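PDB 2VOA: exodeoxyribonuclease III, which acts on DNA as an abasic-site endonuclease of the exonuclease III family, probably with the help of magnesium or manganese ions. Local coordinates for residues Gly80-Pro85 / Tyr128-Lys133; Thr104-Gly109 / Leu121-Arg126; Met147-Glu152 / Glu170-Ala175. The protein carries 1 engineered substitution. All blocks are in the same frame, centred on the assembly; numbering follows the deposited sequence.

Contact 1. Residues Gly80-Pro85 / Tyr128-Lys133; sequences GLDSEP and YHYLQK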
loop_
_atom_site.group_PDB
_atom_site.type_symbol
_atom_site.label_atom_id
_atom_site.label_comp_id
_atom_site.label_asym_id
_atom_site.label_seq_id
_atom_site.Cartn_x
_atom_site.Cartn_y
_atom_site.Cartn_z
ATOM N N GLY A 80 3.395 -11.804 -28.527
ATOM C CA GLY A 80 2.901 -10.787 -29.464
ATOM C C GLY A 80 2.198 -11.342 -30.696
ATOM O O GLY A 80 2.187 -12.560 -30.945
ATOM N N LEU A 81 1.569 -10.438 -31.444
ATOM C CA LEU A 81 1.040 -10.753 -32.764
ATOM C C LEU A 81 2.195 -10.990 -33.741
ATOM O O LEU A 81 3.338 -10.638 -33.441
ATOM C CB LEU A 81 0.128 -9.614 -33.237
ATOM C CG LEU A 81 -1.228 -9.522 -32.507
ATOM C CD1 LEU A 81 -1.900 -8.178 -32.813
ATOM C CD2 LEU A 81 -2.147 -10.686 -32.911
ATOM N N ASP A 82 1.906 -11.602 -34.889
ATOM C CA ASP A 82 2.954 -11.891 -35.884
ATOM C C ASP A 82 3.134 -10.786 -36.944
ATOM O O ASP A 82 3.710 -11.013 -38.020
ATOM C CB ASP A 82 2.718 -13.260 -36.528
ATOM C CG ASP A 82 1.391 -13.348 -37.263
ATOM O OD1 ASP A 82 0.458 -12.565 -36.969
ATOM O OD2 ASP A 82 1.272 -14.226 -38.140
ATOM N N SER A 83 2.666 -9.584 -36.623
ATOM C CA SER A 83 2.873 -8.399 -37.460
ATOM C C SER A 83 3.057 -7.156 -36.580
ATOM O O SER A 83 2.696 -7.167 -35.407
ATOM C CB SER A 83 1.688 -8.197 -38.411
ATOM O OG SER A 83 0.499 -7.980 -37.681
ATOM N N GLU A 84 3.606 -6.099 -37.171
ATOM C CA GLU A 84 3.957 -4.862 -36.474
ATOM C C GLU A 84 2.733 -3.952 -36.269
ATOM O O GLU A 84 1.928 -3.790 -37.191
ATOM C CB GLU A 84 5.046 -4.143 -37.287
ATOM C CG GLU A 84 6.164 -3.551 -36.456
ATOM C CD GLU A 84 6.786 -4.562 -35.502
ATOM O OE1 GLU A 84 6.640 -4.379 -34.265
ATOM O OE2 GLU A 84 7.399 -5.556 -35.980
ATOM N N PRO A 85 2.563 -3.366 -35.057
ATOM C CA PRO A 85 3.312 -3.549 -33.800
ATOM C C PRO A 85 2.991 -4.893 -33.160
ATOM O O PRO A 85 1.812 -5.241 -32.993
ATOM C CB PRO A 85 2.800 -2.419 -32.892
ATOM C CG PRO A 85 1.980 -1.516 -33.787
ATOM C CD PRO A 85 1.494 -2.367 -34.907
ATOM N N TYR A 128 -7.869 -11.623 -35.477
ATOM C CA TYR A 128 -8.637 -12.522 -36.349
ATOM C C TYR A 128 -7.741 -13.304 -37.320
ATOM O O TYR A 128 -7.776 -14.536 -37.368
ATOM C CB TYR A 128 -9.700 -11.718 -37.140
ATOM C CG TYR A 128 -10.430 -12.559 -38.175
ATOM C CD1 TYR A 128 -10.019 -12.566 -39.513
ATOM C CD2 TYR A 128 -11.515 -13.366 -37.806
ATOM C CE1 TYR A 128 -10.690 -13.347 -40.464
ATOM C CE2 TYR A 128 -12.191 -14.155 -38.748
ATOM C CZ TYR A 128 -11.758 -14.140 -40.072
ATOM O OH TYR A 128 -12.397 -14.898 -41.024
ATOM N N HIS A 129 -6.910 -12.587 -38.067
ATOM C CA HIS A 129 -6.063 -13.239 -39.064
ATOM C C HIS A 129 -5.008 -14.128 -38.409
ATOM O O HIS A 129 -4.707 -15.222 -38.912
ATOM C CB HIS A 129 -5.494 -12.193 -40.015
ATOM C CG HIS A 129 -6.551 -11.572 -40.871
ATOM N ND1 HIS A 129 -7.228 -12.289 -41.838
ATOM C CD2 HIS A 129 -7.086 -10.328 -40.877
ATOM C CE1 HIS A 129 -8.114 -11.501 -42.425
ATOM N NE2 HIS A 129 -8.055 -10.309 -41.856
ATOM N N TYR A 130 -4.509 -13.683 -37.259
ATOM C CA TYR A 130 -3.511 -14.439 -36.499
ATOM C C TYR A 130 -4.062 -15.797 -36.043
ATOM O O TYR A 130 -3.418 -16.846 -36.250
ATOM C CB TYR A 130 -2.978 -13.592 -35.338
ATOM C CG TYR A 130 -2.084 -14.332 -34.360
ATOM C CD1 TYR A 130 -0.732 -14.557 -34.628
ATOM C CD2 TYR A 130 -2.605 -14.806 -33.152
ATOM C CE1 TYR A 130 0.088 -15.247 -33.692
ATOM C CE2 TYR A 130 -1.805 -15.491 -32.237
ATOM C CZ TYR A 130 -0.472 -15.691 -32.505
ATOM O OH TYR A 130 0.312 -16.373 -31.587
ATOM N N LEU A 131 -5.257 -15.784 -35.457
ATOM C CA LEU A 131 -5.887 -17.024 -34.976
ATOM C C LEU A 131 -6.396 -17.902 -36.112
ATOM O O LEU A 131 -6.277 -19.118 -36.047
ATOM C CB LEU A 131 -7.013 -16.704 -34.013
ATOM C CG LEU A 131 -6.508 -15.992 -32.748
ATOM C CD1 LEU A 131 -7.718 -15.496 -31.965
ATOM C CD2 LEU A 131 -5.574 -16.863 -31.888
ATOM N N GLN A 132 -6.951 -17.291 -37.159
ATOM C CA GLN A 132 -7.358 -18.046 -38.349
ATOM C C GLN A 132 -6.174 -18.833 -38.933
ATOM O O GLN A 132 -6.332 -19.976 -39.398
ATOM C CB GLN A 132 -7.920 -17.091 -39.407
ATOM C CG GLN A 132 -8.472 -17.780 -40.631
ATOM C CD GLN A 132 -8.994 -16.793 -41.647
ATOM O OE1 GLN A 132 -8.317 -15.812 -41.999
ATOM N NE2 GLN A 132 -10.192 -17.058 -42.157
ATOM N N LYS A 133 -4.990 -18.219 -38.904
ATOM C CA LYS A 133 -3.786 -18.782 -39.507
ATOM C C LYS A 133 -3.158 -19.883 -38.653
ATOM O O LYS A 133 -2.597 -20.851 -39.188
ATOM C CB LYS A 133 -2.779 -17.647 -39.772
ATOM C CG LYS A 133 -1.351 -18.067 -40.017
ATOM C CD LYS A 133 -0.506 -16.862 -40.377
ATOM C CE LYS A 133 0.879 -16.972 -39.772
ATOM N NZ LYS A 133 1.701 -15.765 -40.095
HETATM O O HOH W 1 2.813 -15.291 -30.890
#
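In the DNase I-like alpha/beta fold of this enzyme, Leu81 and Asp82, from the loop that leaves the outermost strand 77-79, pack against Tyr130 and Lys133 on helix 115-134. Holding a loop to a helix here combines an apolar touch and a water bridge at Tyr130 with a salt bridge beside it. Tyr130 carries the largest share of the buried surface. Its CG lies anti to the backbone N (chi1 172°), which carries CG out toward the loop. Leu81 meets the base of that ring: its CD2 is 3.9 Å from Tyr130 CB and equally close to CG. Leu81 also touches Trp123 and Leu127 of the same helix. Asp82 comes to the ring edge, where its OD1 is 3.3 Å from Tyr130 CD1, the carboxylate turned 70° from the ring plane. At the far end of the ring, one water bridges loop and helix, donating to Gly80 O at 2.8 Å and pairing with Tyr130 OH at 2.8 Å. The same hydroxyl is bonded to Arg93 of strand 91-96, which fixes the ring's polar end from the sheet side. On the outer side, the exposed Lys133 reaches across to Asp82, the two side chains meeting tip to tip. NZ approaches almost in line with the C-O bond of the carboxylate, and the salt bridge from Lys133 NZ to Asp82 OD2 measures 2.5 Å, short enough that its exact length is doubtful.

Contact 2. Residues Thr104-Gly109 / Leu121-Arg126; sequences TYVPQG and LQWLER. With nucleotides of chain D.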
loop_
_atom_site.group_PDB
_atom_site.type_symbol
_atom_site.label_atom_id
_atom_site.label_comp_id
_atom_site.label_asym_id
_atom_site.label_seq_id
_atom_site.Cartn_x
_atom_site.Cartn_y
_atom_site.Cartn_z
ATOM N N THR A 104 -4.543 -13.022 -24.236
ATOM C CA THR A 104 -4.524 -11.664 -24.791
ATOM C C THR A 104 -5.028 -10.615 -23.799
ATOM O O THR A 104 -6.011 -10.849 -23.044
ATOM C CB THR A 104 -5.413 -11.528 -26.078
ATOM O OG1 THR A 104 -6.754 -11.881 -25.748
ATOM C CG2 THR A 104 -4.932 -12.437 -27.201
ATOM N N TYR A 105 -4.390 -9.446 -23.846
ATOM C CA TYR A 105 -4.887 -8.267 -23.186
ATOM C C TYR A 105 -5.160 -7.255 -24.299
ATOM O O TYR A 105 -4.246 -6.571 -24.783
ATOM C CB TYR A 105 -3.879 -7.731 -22.139
ATOM C CG TYR A 105 -4.308 -6.424 -21.549
ATOM C CD1 TYR A 105 -5.608 -6.267 -21.036
ATOM C CD2 TYR A 105 -3.440 -5.318 -21.526
ATOM C CE1 TYR A 105 -6.038 -5.054 -20.517
ATOM C CE2 TYR A 105 -3.847 -4.094 -21.004
ATOM C CZ TYR A 105 -5.152 -3.962 -20.516
ATOM O OH TYR A 105 -5.571 -2.756 -20.010
ATOM N N VAL A 106 -6.409 -7.238 -24.765
ATOM C CA VAL A 106 -6.806 -6.428 -25.921
ATOM C C VAL A 106 -6.767 -4.943 -25.576
ATOM O O VAL A 106 -7.152 -4.560 -24.488
ATOM C CB VAL A 106 -8.212 -6.881 -26.374
ATOM C CG1 VAL A 106 -8.780 -5.961 -27.462
ATOM C CG2 VAL A 106 -8.162 -8.368 -26.836
ATOM N N PRO A 107 -6.297 -4.069 -26.513
ATOM C CA PRO A 107 -6.361 -2.616 -26.187
ATOM C C PRO A 107 -7.765 -2.162 -25.749
ATOM O O PRO A 107 -8.774 -2.489 -26.384
ATOM C CB PRO A 107 -5.951 -1.933 -27.508
ATOM C CG PRO A 107 -5.004 -2.975 -28.144
ATOM C CD PRO A 107 -5.703 -4.315 -27.833
ATOM N N GLN A 108 -7.821 -1.422 -24.650
ATOM C CA GLN A 108 -9.115 -0.981 -24.120
ATOM C C GLN A 108 -9.823 0.040 -25.043
ATOM O O GLN A 108 -11.026 -0.054 -25.245
ATOM C CB GLN A 108 -8.947 -0.429 -22.706
ATOM C CG GLN A 108 -10.275 -0.183 -22.006
ATOM C CD GLN A 108 -10.722 1.278 -22.026
ATOM O OE1 GLN A 108 -9.982 2.192 -22.423
ATOM N NE2 GLN A 108 -11.938 1.502 -21.567
ATOM N N GLY A 109 -9.072 0.979 -25.614
ATOM C CA GLY A 109 -9.618 1.894 -26.631
ATOM C C GLY A 109 -9.858 3.339 -26.212
ATOM O O GLY A 109 -9.984 4.209 -27.080
ATOM N N LEU A 121 -9.596 -1.543 -32.824
ATOM C CA LEU A 121 -10.302 -2.215 -33.937
ATOM C C LEU A 121 -9.296 -2.918 -34.833
ATOM O O LEU A 121 -9.486 -4.066 -35.210
ATOM C CB LEU A 121 -11.186 -1.242 -34.728
ATOM C CG LEU A 121 -12.319 -0.554 -33.929
ATOM C CD1 LEU A 121 -13.094 0.461 -34.824
ATOM C CD2 LEU A 121 -13.248 -1.607 -33.292
ATOM N N GLN A 122 -8.214 -2.223 -35.157
ATOM C CA GLN A 122 -7.165 -2.824 -35.967
ATOM C C GLN A 122 -6.559 -4.062 -35.288
ATOM O O GLN A 122 -6.225 -5.038 -35.964
ATOM C CB GLN A 122 -6.107 -1.763 -36.293
ATOM C CG GLN A 122 -6.641 -0.701 -37.240
ATOM C CD GLN A 122 -5.806 0.574 -37.249
ATOM O OE1 GLN A 122 -6.268 1.624 -37.708
ATOM N NE2 GLN A 122 -4.585 0.493 -36.744
ATOM N N TRP A 123 -6.419 -4.025 -33.953
ATOM C CA TRP A 123 -5.834 -5.129 -33.167
ATOM C C TRP A 123 -6.732 -6.356 -33.249
ATOM O O TRP A 123 -6.259 -7.467 -33.496
ATOM C CB TRP A 123 -5.692 -4.724 -31.702
ATOM C CG TRP A 123 -4.505 -5.348 -30.983
ATOM C CD1 TRP A 123 -3.231 -4.851 -30.949
ATOM C CD2 TRP A 123 -4.480 -6.571 -30.221
ATOM N NE1 TRP A 123 -2.417 -5.672 -30.201
ATOM C CE2 TRP A 123 -3.151 -6.733 -29.736
ATOM C CE3 TRP A 123 -5.449 -7.538 -29.887
ATOM C CZ2 TRP A 123 -2.761 -7.834 -28.932
ATOM C CZ3 TRP A 123 -5.067 -8.624 -29.080
ATOM C CH2 TRP A 123 -3.735 -8.763 -28.615
ATOM N N LEU A 124 -8.043 -6.132 -33.102
ATOM C CA LEU A 124 -9.017 -7.225 -33.235
ATOM C C LEU A 124 -9.033 -7.815 -34.655
ATOM O O LEU A 124 -9.171 -9.031 -34.814
ATOM C CB LEU A 124 -10.422 -6.773 -32.806
ATOM C CG LEU A 124 -10.590 -6.570 -31.286
ATOM C CD1 LEU A 124 -11.922 -5.856 -31.058
ATOM C CD2 LEU A 124 -10.492 -7.913 -30.493
ATOM N N GLU A 125 -8.823 -6.986 -35.674
ATOM C CA GLU A 125 -8.735 -7.497 -37.042
ATOM C C GLU A 125 -7.439 -8.323 -37.218
ATOM O O GLU A 125 -7.433 -9.405 -37.820
ATOM C CB GLU A 125 -8.780 -6.345 -38.054
ATOM C CG GLU A 125 -8.491 -6.744 -39.510
ATOM C CD GLU A 125 -9.612 -7.545 -40.175
ATOM O OE1 GLU A 125 -9.453 -7.898 -41.379
ATOM O OE2 GLU A 125 -10.665 -7.799 -39.528
ATOM N N ARG A 126 -6.337 -7.803 -36.696
ATOM C CA ARG A 126 -5.070 -8.541 -36.752
ATOM C C ARG A 126 -5.188 -9.861 -36.000
ATOM O O ARG A 126 -4.721 -10.891 -36.494
ATOM C CB ARG A 126 -3.924 -7.688 -36.208
ATOM C CG ARG A 126 -3.575 -6.501 -37.108
ATOM C CD ARG A 126 -2.169 -6.019 -36.802
ATOM N NE ARG A 126 -2.058 -5.342 -35.512
ATOM C CZ ARG A 126 -0.953 -5.348 -34.763
ATOM N NH1 ARG A 126 0.116 -6.017 -35.167
ATOM N NH2 ARG A 126 -0.915 -4.697 -33.615
ATOM P P DC D 10 -4.851 2.560 -21.215
ATOM O OP1 DC D 10 -4.260 1.357 -21.867
ATOM O OP2 DC D 10 -5.488 3.637 -22.029
ATOM O "O5'" DC D 10 -5.935 2.044 -20.185
ATOM C "C5'" DC D 10 -5.638 0.961 -19.325
ATOM C "C4'" DC D 10 -6.817 0.808 -18.395
ATOM O "O4'" DC D 10 -6.881 1.943 -17.500
ATOM C "C3'" DC D 10 -8.170 0.792 -19.093
ATOM O "O3'" DC D 10 -8.855 -0.368 -18.702
ATOM C "C2'" DC D 10 -8.911 2.045 -18.621
ATOM C "C1'" DC D 10 -8.236 2.266 -17.269
ATOM N N1 DC D 10 -8.286 3.645 -16.688
ATOM C C2 DC D 10 -8.536 3.752 -15.307
ATOM O O2 DC D 10 -8.726 2.729 -14.631
ATOM N N3 DC D 10 -8.566 4.985 -14.740
ATOM C C4 DC D 10 -8.359 6.070 -15.485
ATOM N N4 DC D 10 -8.413 7.248 -14.854
ATOM C C5 DC D 10 -8.103 5.989 -16.899
ATOM C C6 DC D 10 -8.067 4.764 -17.454
#
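Pro107 sets its CD and CG over one face of the Trp123 indole, the two side chains crossing at about a right angle, where the turn after strand 99-105 meets helix 115-134, the helix of the beta-alpha-beta crossover to strand 141-144. This is the tight part of the contact. Pro107 CD sits 3.4 Å above the ring plane, displaced toward the rim, and makes a CH-pi contact 3.7 Å from the centroid of the five-membered ring, 22° off its normal. The nearest ring atoms, Trp123 CG and CD2, are both 3.5 Å from Pro107 CD. Trp123 has chi1 at -148°, well short of fully anti, and this places CG beneath the proline.

The remainder fits more loosely. Val106 CG2 comes to 3.8 Å from Trp123 CZ3, while the other branch, CG1, meets Leu124 CD2 at 4.0 Å. Thr104 only brushes the edge of the indole, CB lying 4.1 Å from Trp123 CH2; its hydroxyl is bonded to Trp143. Solvent has little part even here, since all six touching residues are buried. Tyr105, predicted to be an active-site residue, leaves the backbone away from the helix, and its OH lies 3.8 Å from C5' of DC10 of chain D; Gln108 CG is 3.6 Å from O3' of the same nucleotide.

Across this pair of segments, then, the adhesion is apolar. The indole NE1 is hydrogen-bonded to Asp87; that bond and the proline over one face would probably limit rotation of the ring.

Contact 3. Residues Met147-Glu152 / Glu170-Ala175; sequences MNVAPE and EDARRA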
loop_
_atom_site.group_PDB
_atom_site.type_symbol
_atom_site.label_atom_id
_atom_site.label_comp_id
_atom_site.label_asym_id
_atom_site.label_seq_id
_atom_site.Cartn_x
_atom_site.Cartn_y
_atom_site.Cartn_z
ATOM N N MET A 147 -10.566 -9.139 -22.812
ATOM C CA MET A 147 -10.883 -8.765 -24.200
ATOM C C MET A 147 -11.276 -7.306 -24.333
ATOM O O MET A 147 -11.309 -6.762 -25.440
ATOM C CB MET A 147 -12.037 -9.663 -24.700
ATOM C CG MET A 147 -11.783 -11.196 -24.563
ATOM S SD MET A 147 -10.150 -11.715 -25.157
ATOM C CE MET A 147 -10.337 -13.476 -24.874
ATOM N N ASN A 148 -11.622 -6.673 -23.212
ATOM C CA ASN A 148 -12.183 -5.316 -23.245
ATOM C C ASN A 148 -13.321 -5.217 -24.252
ATOM O O ASN A 148 -13.528 -4.207 -24.911
ATOM C CB ASN A 148 -11.093 -4.264 -23.490
ATOM C CG ASN A 148 -10.259 -4.021 -22.242
ATOM O OD1 ASN A 148 -10.800 -3.711 -21.178
ATOM N ND2 ASN A 148 -8.949 -4.174 -22.364
ATOM N N VAL A 149 -14.095 -6.293 -24.327
ATOM C CA VAL A 149 -15.304 -6.297 -25.146
ATOM C C VAL A 149 -16.351 -7.102 -24.409
ATOM O O VAL A 149 -16.104 -8.253 -24.031
ATOM C CB VAL A 149 -15.077 -6.942 -26.549
ATOM C CG1 VAL A 149 -16.403 -7.033 -27.348
ATOM C CG2 VAL A 149 -14.035 -6.158 -27.357
ATOM N N ALA A 150 -17.507 -6.484 -24.242
ATOM C CA ALA A 150 -18.687 -7.144 -23.696
ATOM C C ALA A 150 -19.581 -7.410 -24.925
ATOM O O ALA A 150 -20.218 -6.474 -25.464
ATOM C CB ALA A 150 -19.378 -6.216 -22.711
ATOM N N PRO A 151 -19.579 -8.665 -25.422
ATOM C CA PRO A 151 -20.169 -8.892 -26.756
ATOM C C PRO A 151 -21.700 -8.827 -26.836
ATOM O O PRO A 151 -22.234 -8.477 -27.899
ATOM C CB PRO A 151 -19.692 -10.308 -27.117
ATOM C CG PRO A 151 -19.546 -10.999 -25.795
ATOM C CD PRO A 151 -19.026 -9.913 -24.845
ATOM N N GLU A 152 -22.394 -9.170 -25.740
ATOM C CA GLU A 152 -23.868 -9.167 -25.743
ATOM C C GLU A 152 -24.421 -8.225 -24.682
ATOM O O GLU A 152 -23.713 -7.946 -23.712
ATOM C CB GLU A 152 -24.397 -10.591 -25.470
ATOM C CG GLU A 152 -23.902 -11.651 -26.470
ATOM C CD GLU A 152 -24.336 -11.389 -27.904
ATOM O OE1 GLU A 152 -23.669 -11.929 -28.819
ATOM O OE2 GLU A 152 -25.345 -10.671 -28.138
ATOM N N GLU A 170 -20.567 -0.791 -31.077
ATOM C CA GLU A 170 -20.877 -1.756 -32.124
ATOM C C GLU A 170 -19.641 -2.224 -32.912
ATOM O O GLU A 170 -19.551 -3.408 -33.261
ATOM C CB GLU A 170 -21.974 -1.204 -33.058
ATOM C CG GLU A 170 -21.527 -0.053 -33.886
ATOM C CD GLU A 170 -22.592 0.401 -34.857
ATOM O OE1 GLU A 170 -23.078 1.537 -34.697
ATOM O OE2 GLU A 170 -22.944 -0.388 -35.765
ATOM N N ASP A 171 -18.691 -1.325 -33.190
ATOM C CA ASP A 171 -17.529 -1.723 -34.026
ATOM C C ASP A 171 -16.642 -2.751 -33.315
ATOM O O ASP A 171 -16.213 -3.736 -33.915
ATOM C CB ASP A 171 -16.687 -0.506 -34.481
ATOM C CG ASP A 171 -17.453 0.432 -35.426
ATOM O OD1 ASP A 171 -18.455 0.001 -36.063
ATOM O OD2 ASP A 171 -17.044 1.619 -35.532
ATOM N N ALA A 172 -16.386 -2.519 -32.032
ATOM C CA ALA A 172 -15.606 -3.458 -31.234
ATOM C C ALA A 172 -16.335 -4.795 -31.067
ATOM O O ALA A 172 -15.714 -5.867 -31.176
ATOM C CB ALA A 172 -15.268 -2.848 -29.866
ATOM N N ARG A 173 -17.636 -4.724 -30.764
ATOM C CA ARG A 173 -18.458 -5.942 -30.615
ATOM C C ARG A 173 -18.413 -6.758 -31.900
ATOM O O ARG A 173 -18.189 -7.965 -31.845
ATOM C CB ARG A 173 -19.909 -5.600 -30.254
ATOM C CG ARG A 173 -20.059 -5.039 -28.834
ATOM C CD ARG A 173 -21.534 -4.586 -28.595
ATOM N NE ARG A 173 -22.495 -5.682 -28.498
ATOM C CZ ARG A 173 -23.805 -5.570 -28.698
ATOM N NH1 ARG A 173 -24.349 -4.407 -29.055
ATOM N NH2 ARG A 173 -24.583 -6.635 -28.569
ATOM N N ARG A 174 -18.596 -6.106 -33.046
ATOM C CA ARG A 174 -18.605 -6.810 -34.334
ATOM C C ARG A 174 -17.228 -7.459 -34.619
ATOM O O ARG A 174 -17.152 -8.600 -35.092
ATOM C CB ARG A 174 -18.987 -5.843 -35.470
ATOM C CG ARG A 174 -18.885 -6.484 -36.856
ATOM C CD ARG A 174 -19.239 -5.553 -37.996
ATOM N NE ARG A 174 -19.313 -6.334 -39.234
ATOM C CZ ARG A 174 -20.438 -6.743 -39.826
ATOM N NH1 ARG A 174 -21.635 -6.433 -39.323
ATOM N NH2 ARG A 174 -20.366 -7.463 -40.944
ATOM N N ALA A 175 -16.147 -6.730 -34.339
ATOM C CA ALA A 175 -14.795 -7.224 -34.606
ATOM C C ALA A 175 -14.459 -8.424 -33.730
ATOM O O ALA A 175 -13.831 -9.379 -34.167
ATOM C CB ALA A 175 -13.760 -6.116 -34.437
#
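Arg173, on the first turn of helix 170-180, grips the backbone of Pro151 in the loop that follows strand 141-144, and with Val149 these residues bury the most surface here. The grip is side-on: two nitrogens converge on one carbonyl oxygen. Arg173 NE lies 2.9 Å from Pro151 O with a fairly straight N-H angle of 156°, and Arg173 NH2 is 3.1 Å from Pro151 O along a more bent path. The oxygen sits in the guanidinium plane, yet both donors come from the same face of the carbonyl, NE standing 60° above its plane. A bend at chi3 (70°) sets NE in place, while Arg173 CG passes 3.7 Å from Ala150 O.

Val149 supplies the apolar half. Its CG1 rests 4.0 Å from Arg173 CA, and CG2 faces Ala172 CB at 4.3 Å. Glu152 stays near without closing a salt bridge to the arginine, its OE2 4.1 Å from Arg173 NH2; its other oxygen is paired with Lys177. An alanine in place of Arg173 removes both donors and would probably leave Pro151 O without these partners and a gap beside Ala150 O. The loop also carries Asn148, predicted to bind metal and stabilise the transition state. The charged donor pair holds the main chain itself, and these two bonds would not depend on the side chain at the proline position.

Overall arrangement
The three contacts illustrate how neighbouring contacts can tie loops and helices together beside a predicted active site. Contacts 1 and 2 share helix 115-134, their centres about 11 Å apart, and Arg126 of contact 2 joins them through its bonds to Ser83 OG and Pro85 O of contact 1. Contact 2 is linked in turn to contact 3, about 10 Å away between centres, where Val106 O accepts from Asn148 ND2 at 2.8 Å. Contacts 1 and 3 do not touch. Distance from the DNA differs: contact 2 includes Tyr105 and Gln108 beside DC10 of chain D, contact 3 comes within about 5 Å at its nearest atom, and contact 1 stays about 14 Å away.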